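Local coordinates for protein antisigma-factor antagonist, STAS (PDB 3OIZ) that forms the STAS domain of a membrane protein that is probably a SulP-type sulfate transporter, at residues Y20-Q25 against V47-S52; D33-F38 against V62-M67. All blocks are in the same frame, centred on the assembly; numbering follows the deposited sequence.

How the interactions relate
Strand 17-23, helix 31-36, strand 46-51 and helix 59-74 come in this order along the chain, and each contact joins alternate members of that series. Interaction 1 closes a loop of 21 residues that carries helix 31-36, making a beta-alpha-beta crossover between parallel strands. Interaction 2 closes the next, overlapping loop of 23 residues, which contains strand 46-51, and brings the two helices together. The contacts therefore cross rather than nest. Their centres are about 11 Å apart and they meet directly: Tyr20 and Ile49 of interaction 1 pack on Phe38 and Leu65 of interaction 2, tying the helix pair to one face of the sheet.

Interaction 1 of 2, residues Y20-Q25 against V47-S52; sequences YRVEGQ and VVIDVS
Tyr20 and Val22 lie beside Ile49 in the two parallel inner strands of the STAS-domain sheet, where strand 17-23 runs next to strand 46-51 with their directions only 16° apart. Their side chains point to the helix-covered face: Ile49 also touches Leu65 and Val69 of helix 59-74, and Tyr20 meets the ring of Phe38. The Tyr20 ring presents its edge to strand 46-51, with CD2 4.1 Å from Val47 CG1, which lies near the ring plane. The hydroxyl at its far end hydrogen-bonds with the backbone N of Asp39. Farther along, Val22 reaches across with one branch: CG2 is 4.0 Å from Ile49 CG2 and also touches Val51 CG1, so a single methyl bridges two neighbours on the other strand.

The other face carries Arg21 and Asp50, paired in register, although their charged atoms are not in contact. Here the aliphatic part of the arginine does the touching: Arg21 CG lies 4.1 Å from Asp50 CB. The extended chain takes the guanidinium away to a salt bridge with Glu10, and its plane is turned 55° from that of the carboxylate.

Three nearly straight backbone bonds join the strands. Val48 O accepts from Tyr20 N at 2.8 Å, Tyr20 O from Asp50 N, and Asp50 O from Val22 N. A water lies 2.6 Å from Val22 O and 3.0 Å from Asp50 O, between the two strands. At the turn that follows, the Asp50 carboxylate folds forward onto its own segment in an Asx turn: OD1 accepts Ser52 N at 2.9 Å and, through its syn lone pair, Ser52 OG at 2.6 Å.

Interaction 2 of 2, residues D33-F38 against V62-M67; sequences DFMAAF and VQALDM
Phe34 lays the rim of its ring against Ala64 and Leu65 of helix 59-74. Its CG stands anti to the backbone N (chi1 172°), which carries the ring out from helix 31-36 toward its neighbour. Three consecutive ring atoms then share the work: Phe34 CD2 is 4.0 Å from Ala64 CB, Ala64 O lies at the ring edge, near its plane, 3.7 Å from Phe34 CE2, and Phe34 CZ sits 4.0 Å from Leu65 CD1. One face of the same ring receives Phe38, whose CE2 lies 3.6 Å above the Phe34 plane and toward the rim, so that Phe38 comes edge-on from its own segment. Replacing Phe34 with an alanine would probably open a gap between the helices, leaving Ala64 and Leu65 without their aromatic neighbour and Phe38 freer to turn.

Met35, deposited as selenomethionine, closes the outer side of the contact. Bent at chi2 and chi3 (-55° and -70°), its chain doubles round toward helix 59-74, placing Met35 SE 3.5 Å from Ala64 O. The terminal methyl continues to Met67, also a selenomethionine, where Met35 CE meets Met67 CG at 3.7 Å. These two chains cross at about a right angle, and beyond the meeting point Met67 runs off from helix 31-36.

Ala64 is thus met by Phe34 and Met35. Farther in, Leu65 rests on Ile56 of strand 54-56, while Phe34 also rests on Phe5 of strand 5-11. This is helix-to-helix packing on one face of the STAS sheet. Its chemistry is mostly apolar, grading from buried aromatic and aliphatic groups to selenoether chains at the more exposed margin, with Ala64 O as the polar atom in contact, so the pairing probably rests chiefly on fit and dispersion.

Interaction 1 of 2, residues Y20-Q25 against V47-S52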
ATOM      1  N   TYR A  20      -3.513   3.028   5.310  1.00 22.18           N
ATOM      2  CA  TYR A  20      -2.870   3.755   4.220  1.00 22.06           C
ATOM      3  C   TYR A  20      -3.838   3.797   3.048  1.00 23.04           C
ATOM      4  O   TYR A  20      -4.416   2.782   2.697  1.00 24.21           O
ATOM      5  CB  TYR A  20      -1.623   3.012   3.814  1.00 21.35           C
ATOM      6  CG  TYR A  20      -0.427   3.208   4.717  1.00 22.41           C
ATOM      7  CD1 TYR A  20       0.473   4.260   4.497  1.00 22.93           C
ATOM      8  CD2 TYR A  20      -0.199   2.358   5.821  1.00 23.09           C
ATOM      9  CE1 TYR A  20       1.595   4.444   5.343  1.00 24.52           C
ATOM     10  CE2 TYR A  20       0.910   2.538   6.650  1.00 22.75           C
ATOM     11  CZ  TYR A  20       1.808   3.571   6.400  1.00 25.15           C
ATOM     12  OH  TYR A  20       2.903   3.770   7.219  1.00 26.80           O
ATOM     13  N   ARG A  21      -3.995   4.958   2.420  1.00 22.72           N
ATOM     14  CA  ARG A  21      -4.894   5.114   1.294  1.00 23.25           C
ATOM     15  C   ARG A  21      -4.034   5.481   0.088  1.00 22.90           C
ATOM     16  O   ARG A  21      -3.378   6.516   0.075  1.00 23.88           O
ATOM     17  CB  ARG A  21      -5.978   6.173   1.587  1.00 24.93           C
ATOM     18  CG  ARG A  21      -6.988   5.625   2.644  1.00 27.53           C
ATOM     19  CD  ARG A  21      -8.186   6.592   2.879  1.00 33.01           C
ATOM     20  NE  ARG A  21      -8.984   6.110   4.012  1.00 36.03           N
ATOM     21  CZ  ARG A  21      -8.807   6.496   5.278  1.00 39.34           C
ATOM     22  NH1 ARG A  21      -7.862   7.388   5.590  1.00 39.22           N
ATOM     23  NH2 ARG A  21      -9.568   6.000   6.247  1.00 42.03           N
ATOM     24  N   VAL A  22      -4.040   4.611  -0.915  1.00 22.16           N
ATOM     25  CA  VAL A  22      -3.264   4.828  -2.112  1.00 21.67           C
ATOM     26  C   VAL A  22      -4.218   5.259  -3.237  1.00 22.47           C
ATOM     27  O   VAL A  22      -5.286   4.644  -3.452  1.00 22.62           O
ATOM     28  CB  VAL A  22      -2.582   3.489  -2.523  1.00 22.29           C
ATOM     29  CG1 VAL A  22      -1.659   3.740  -3.673  1.00 23.02           C
ATOM     30  CG2 VAL A  22      -1.792   2.827  -1.345  1.00 22.39           C
ATOM     31  N   GLU A  23      -3.848   6.309  -3.967  0.50 22.59           N
ATOM     32  CA  GLU A  23      -4.667   6.779  -5.110  0.50 23.88           C
ATOM     33  C   GLU A  23      -3.813   7.105  -6.314  0.50 23.46           C
ATOM     34  O   GLU A  23      -2.670   7.533  -6.168  0.50 24.57           O
ATOM     35  CB  GLU A  23      -5.511   8.004  -4.755  0.50 25.13           C
ATOM     36  CG  GLU A  23      -4.711   9.160  -4.245  0.50 26.94           C
ATOM     37  CD  GLU A  23      -4.113  10.056  -5.343  0.50 28.03           C
ATOM     38  OE1 GLU A  23      -4.392   9.876  -6.564  0.50 27.58           O
ATOM     39  OE2 GLU A  23      -3.334  10.960  -4.968  0.50 30.76           O
ATOM     40  N   GLY A  24      -4.355   6.877  -7.507  1.00 23.06           N
ATOM     41  CA  GLY A  24      -3.615   7.196  -8.730  1.00 22.51           C
ATOM     42  C   GLY A  24      -3.024   5.950  -9.390  1.00 22.02           C
ATOM     43  O   GLY A  24      -3.543   4.841  -9.217  1.00 24.80           O
ATOM     44  N   GLN A  25      -1.923   6.121 -10.117  1.00 21.81           N
ATOM     45  CA  GLN A  25      -1.423   5.078 -11.057  1.00 21.10           C
ATOM     46  C   GLN A  25      -0.168   4.439 -10.486  1.00 21.78           C
ATOM     47  O   GLN A  25       0.752   5.158 -10.114  1.00 23.01           O
ATOM     48  CB  GLN A  25      -1.041   5.703 -12.420  1.00 21.51           C
ATOM     49  CG  GLN A  25      -2.011   6.822 -12.922  1.00 22.14           C
ATOM     50  CD  GLN A  25      -3.470   6.387 -12.903  1.00 22.74           C
ATOM     51  OE1 GLN A  25      -3.792   5.220 -13.198  1.00 22.19           O
ATOM     52  NE2 GLN A  25      -4.352   7.292 -12.502  1.00 21.41           N
ATOM     53  N   VAL A  47      -2.571  -3.145  10.006  1.00 25.94           N
ATOM     54  CA  VAL A  47      -2.370  -2.208   8.931  1.00 24.54           C
ATOM     55  C   VAL A  47      -3.404  -2.532   7.872  1.00 24.57           C
ATOM     56  O   VAL A  47      -3.596  -3.703   7.514  1.00 24.52           O
ATOM     57  CB  VAL A  47      -0.930  -2.306   8.339  1.00 24.82           C
ATOM     58  CG1 VAL A  47      -0.802  -1.460   7.071  1.00 26.53           C
ATOM     59  CG2 VAL A  47       0.088  -1.875   9.384  1.00 25.51           C
ATOM     60  N   VAL A  48      -4.049  -1.501   7.345  1.00 24.42           N
ATOM     61  CA  VAL A  48      -4.905  -1.660   6.170  1.00 24.59           C
ATOM     62  C   VAL A  48      -4.226  -0.898   5.038  1.00 23.99           C
ATOM     63  O   VAL A  48      -3.834   0.261   5.222  1.00 24.49           O
ATOM     64  CB  VAL A  48      -6.297  -1.072   6.432  1.00 25.51           C
ATOM     65  CG1 VAL A  48      -7.166  -1.147   5.151  1.00 25.48           C
ATOM     66  CG2 VAL A  48      -6.943  -1.784   7.617  1.00 28.61           C
ATOM     67  N   ILE A  49      -4.100  -1.529   3.868  1.00 22.87           N
ATOM     68  CA  ILE A  49      -3.654  -0.789   2.665  1.00 22.09           C
ATOM     69  C   ILE A  49      -4.818  -0.743   1.694  1.00 21.99           C
ATOM     70  O   ILE A  49      -5.222  -1.774   1.128  1.00 23.16           O
ATOM     71  CB  ILE A  49      -2.399  -1.407   2.030  1.00 22.20           C
ATOM     72  CG1 ILE A  49      -1.261  -1.535   3.075  1.00 21.72           C
ATOM     73  CG2 ILE A  49      -1.933  -0.584   0.801  1.00 22.88           C
ATOM     74  CD1 ILE A  49      -0.037  -2.212   2.478  1.00 23.02           C
ATOM     75  N   ASP A  50      -5.354   0.463   1.508  1.00 21.17           N
ATOM     76  CA  ASP A  50      -6.558   0.672   0.731  1.00 21.78           C
ATOM     77  C   ASP A  50      -6.116   1.114  -0.652  1.00 21.01           C
ATOM     78  O   ASP A  50      -5.630   2.241  -0.823  1.00 21.37           O
ATOM     79  CB  ASP A  50      -7.456   1.727   1.407  1.00 22.56           C
ATOM     80  CG  ASP A  50      -8.779   1.945   0.671  1.00 24.84           C
ATOM     81  OD1 ASP A  50      -8.852   1.808  -0.561  1.00 25.86           O
ATOM     82  OD2 ASP A  50      -9.760   2.297   1.350  1.00 30.40           O
ATOM     83  N   VAL A  51      -6.286   0.237  -1.638  1.00 19.63           N
ATOM     84  CA  VAL A  51      -5.937   0.582  -3.027  1.00 18.50           C
ATOM     85  C   VAL A  51      -7.200   0.773  -3.926  1.00 19.62           C
ATOM     86  O   VAL A  51      -7.102   0.788  -5.161  1.00 20.41           O
ATOM     87  CB  VAL A  51      -4.966  -0.481  -3.641  1.00 19.75           C
ATOM     88  CG1 VAL A  51      -3.633  -0.454  -2.888  1.00 20.92           C
ATOM     89  CG2 VAL A  51      -5.605  -1.905  -3.638  1.00 19.46           C
ATOM     90  N   SER A  52      -8.353   0.983  -3.310  1.00 20.93           N
ATOM     91  CA  SER A  52      -9.633   1.095  -4.054  1.00 22.12           C
ATOM     92  C   SER A  52      -9.624   2.235  -5.044  1.00 22.60           C
ATOM     93  O   SER A  52     -10.340   2.184  -6.050  1.00 23.57           O
ATOM     94  CB  SER A  52     -10.815   1.273  -3.091  1.00 24.17           C
ATOM     95  OG  SER A  52     -10.690   2.484  -2.343  1.00 24.93           O
TER
HETATM   96  O   HOH W   1      -7.518   4.031  -2.222  1.00 24.13           O

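Interaction 2 of 2, residues D33-F38 against V62-M67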
ATOM      1  N   ASP A  33       9.406   4.669  -5.047  1.00 29.14           N
ATOM      2  CA  ASP A  33       8.625   5.731  -4.420  1.00 29.70           C
ATOM      3  C   ASP A  33       7.463   5.160  -3.640  1.00 28.08           C
ATOM      4  O   ASP A  33       7.150   5.635  -2.529  1.00 28.26           O
ATOM      5  CB  ASP A  33       8.102   6.701  -5.490  1.00 30.84           C
ATOM      6  CG  ASP A  33       9.195   7.162  -6.425  1.00 35.67           C
ATOM      7  OD1 ASP A  33       9.694   8.259  -6.175  1.00 39.30           O
ATOM      8  OD2 ASP A  33       9.579   6.431  -7.405  1.00 37.80           O
ATOM      9  N   PHE A  34       6.809   4.143  -4.215  1.00 26.23           N
ATOM     10  CA  PHE A  34       5.698   3.484  -3.531  1.00 24.63           C
ATOM     11  C   PHE A  34       6.175   2.877  -2.189  1.00 24.99           C
ATOM     12  O   PHE A  34       5.530   3.058  -1.136  1.00 25.07           O
ATOM     13  CB  PHE A  34       5.097   2.434  -4.476  1.00 23.69           C
ATOM     14  CG  PHE A  34       4.074   1.568  -3.837  1.00 21.34           C
ATOM     15  CD1 PHE A  34       2.738   1.985  -3.747  1.00 23.37           C
ATOM     16  CD2 PHE A  34       4.430   0.308  -3.357  1.00 22.76           C
ATOM     17  CE1 PHE A  34       1.760   1.146  -3.122  1.00 23.42           C
ATOM     18  CE2 PHE A  34       3.480  -0.526  -2.765  1.00 22.53           C
ATOM     19  CZ  PHE A  34       2.141  -0.126  -2.652  1.00 23.98           C
HETATM   20  N   MSE A  35       7.271   2.126  -2.220  1.00 25.27           N
HETATM   21  CA  MSE A  35       7.823   1.536  -0.979  1.00 26.01           C
HETATM   22  C   MSE A  35       8.143   2.584   0.085  1.00 26.06           C
HETATM   23  O   MSE A  35       7.842   2.379   1.270  1.00 26.49           O
HETATM   24  CB  MSE A  35       9.070   0.673  -1.262  1.00 27.15           C
HETATM   25  CG  MSE A  35       8.806  -0.525  -2.180  1.00 27.23           C
HETATM   26 SE   MSE A  35       7.402  -1.711  -1.610  0.75 26.45          SE
HETATM   27  CE  MSE A  35       8.282  -2.475  -0.097  1.00 26.82           C
ATOM     28  N   ALA A  36       8.680   3.728  -0.346  1.00 26.90           N
ATOM     29  CA  ALA A  36       9.102   4.769   0.564  1.00 28.00           C
ATOM     30  C   ALA A  36       7.933   5.447   1.252  1.00 28.42           C
ATOM     31  O   ALA A  36       8.145   6.203   2.233  1.00 29.23           O
ATOM     32  CB  ALA A  36       9.895   5.780  -0.182  1.00 29.66           C
ATOM     33  N   ALA A  37       6.721   5.207   0.738  1.00 27.95           N
ATOM     34  CA  ALA A  37       5.514   5.780   1.353  1.00 28.02           C
ATOM     35  C   ALA A  37       5.148   5.172   2.718  1.00 28.29           C
ATOM     36  O   ALA A  37       4.392   5.779   3.494  1.00 29.74           O
ATOM     37  CB  ALA A  37       4.340   5.701   0.415  1.00 29.08           C
ATOM     38  N   PHE A  38       5.665   3.990   3.023  1.00 27.32           N
ATOM     39  CA  PHE A  38       5.209   3.250   4.218  1.00 27.12           C
ATOM     40  C   PHE A  38       6.259   3.289   5.345  1.00 28.37           C
ATOM     41  O   PHE A  38       7.468   3.218   5.101  1.00 29.58           O
ATOM     42  CB  PHE A  38       4.896   1.788   3.838  1.00 26.50           C
ATOM     43  CG  PHE A  38       3.852   1.669   2.779  1.00 24.83           C
ATOM     44  CD1 PHE A  38       2.501   1.670   3.124  1.00 21.93           C
ATOM     45  CD2 PHE A  38       4.206   1.543   1.435  1.00 27.13           C
ATOM     46  CE1 PHE A  38       1.500   1.578   2.135  1.00 24.47           C
ATOM     47  CE2 PHE A  38       3.221   1.459   0.427  1.00 25.25           C
ATOM     48  CZ  PHE A  38       1.868   1.466   0.766  1.00 24.45           C
ATOM     49  N   VAL A  62       2.226  -4.969  -8.688  1.00 19.09           N
ATOM     50  CA  VAL A  62       1.563  -5.975  -7.795  1.00 19.39           C
ATOM     51  C   VAL A  62       2.578  -6.537  -6.767  1.00 20.48           C
ATOM     52  O   VAL A  62       2.294  -6.630  -5.554  1.00 20.14           O
ATOM     53  CB  VAL A  62       0.996  -7.180  -8.585  1.00 19.45           C
ATOM     54  CG1 VAL A  62       0.408  -8.189  -7.617  1.00 20.85           C
ATOM     55  CG2 VAL A  62      -0.077  -6.709  -9.568  1.00 19.97           C
ATOM     56  N   GLN A  63       3.759  -6.924  -7.272  1.00 21.20           N
ATOM     57  CA  GLN A  63       4.788  -7.527  -6.382  1.00 21.13           C
ATOM     58  C   GLN A  63       5.245  -6.518  -5.337  1.00 21.42           C
ATOM     59  O   GLN A  63       5.572  -6.923  -4.203  1.00 22.15           O
ATOM     60  CB  GLN A  63       5.956  -7.987  -7.246  1.00 20.95           C
ATOM     61  CG  GLN A  63       5.593  -9.257  -8.019  1.00 21.93           C
ATOM     62  CD  GLN A  63       6.707  -9.651  -8.966  1.00 23.88           C
ATOM     63  OE1 GLN A  63       7.402  -8.794  -9.534  1.00 27.69           O
ATOM     64  NE2 GLN A  63       6.917 -10.946  -9.128  1.00 26.90           N
ATOM     65  N   ALA A  64       5.257  -5.220  -5.690  1.00 20.67           N
ATOM     66  CA  ALA A  64       5.624  -4.176  -4.728  1.00 20.20           C
ATOM     67  C   ALA A  64       4.577  -4.075  -3.630  1.00 20.64           C
ATOM     68  O   ALA A  64       4.919  -3.969  -2.421  1.00 21.05           O
ATOM     69  CB  ALA A  64       5.832  -2.806  -5.447  1.00 20.61           C
ATOM     70  N   LEU A  65       3.302  -4.111  -4.011  1.00 20.10           N
ATOM     71  CA  LEU A  65       2.244  -4.123  -2.984  1.00 20.07           C
ATOM     72  C   LEU A  65       2.410  -5.356  -2.077  1.00 20.74           C
ATOM     73  O   LEU A  65       2.314  -5.266  -0.825  1.00 20.17           O
ATOM     74  CB  LEU A  65       0.871  -4.107  -3.680  1.00 20.29           C
ATOM     75  CG  LEU A  65      -0.369  -4.222  -2.778  1.00 20.93           C
ATOM     76  CD1 LEU A  65      -0.445  -3.098  -1.736  1.00 21.86           C
ATOM     77  CD2 LEU A  65      -1.625  -4.224  -3.719  1.00 22.03           C
ATOM     78  N   ASP A  66       2.660  -6.504  -2.707  1.00 20.94           N
ATOM     79  CA  ASP A  66       2.811  -7.764  -1.945  1.00 20.79           C
ATOM     80  C   ASP A  66       3.990  -7.623  -0.972  1.00 20.92           C
ATOM     81  O   ASP A  66       3.934  -8.118   0.174  1.00 22.65           O
ATOM     82  CB  ASP A  66       3.076  -8.929  -2.880  1.00 20.77           C
ATOM     83  CG  ASP A  66       1.848  -9.343  -3.697  1.00 21.26           C
ATOM     84  OD1 ASP A  66       0.711  -8.883  -3.402  1.00 24.19           O
ATOM     85  OD2 ASP A  66       2.053 -10.142  -4.664  1.00 21.92           O
HETATM   86  N   MSE A  67       5.071  -6.996  -1.436  1.00 20.48           N
HETATM   87  CA  MSE A  67       6.242  -6.792  -0.589  1.00 22.73           C
HETATM   88  C   MSE A  67       5.937  -5.858   0.588  1.00 22.22           C
HETATM   89  O   MSE A  67       6.421  -6.101   1.710  1.00 23.33           O
HETATM   90  CB  MSE A  67       7.442  -6.287  -1.418  1.00 23.92           C
HETATM   91  CG  MSE A  67       8.738  -6.137  -0.617  1.00 27.99           C
HETATM   92 SE   MSE A  67       9.358  -7.832   0.104  0.75 35.38          SE
HETATM   93  CE  MSE A  67      10.191  -8.466  -1.518  1.00 39.57           C
TER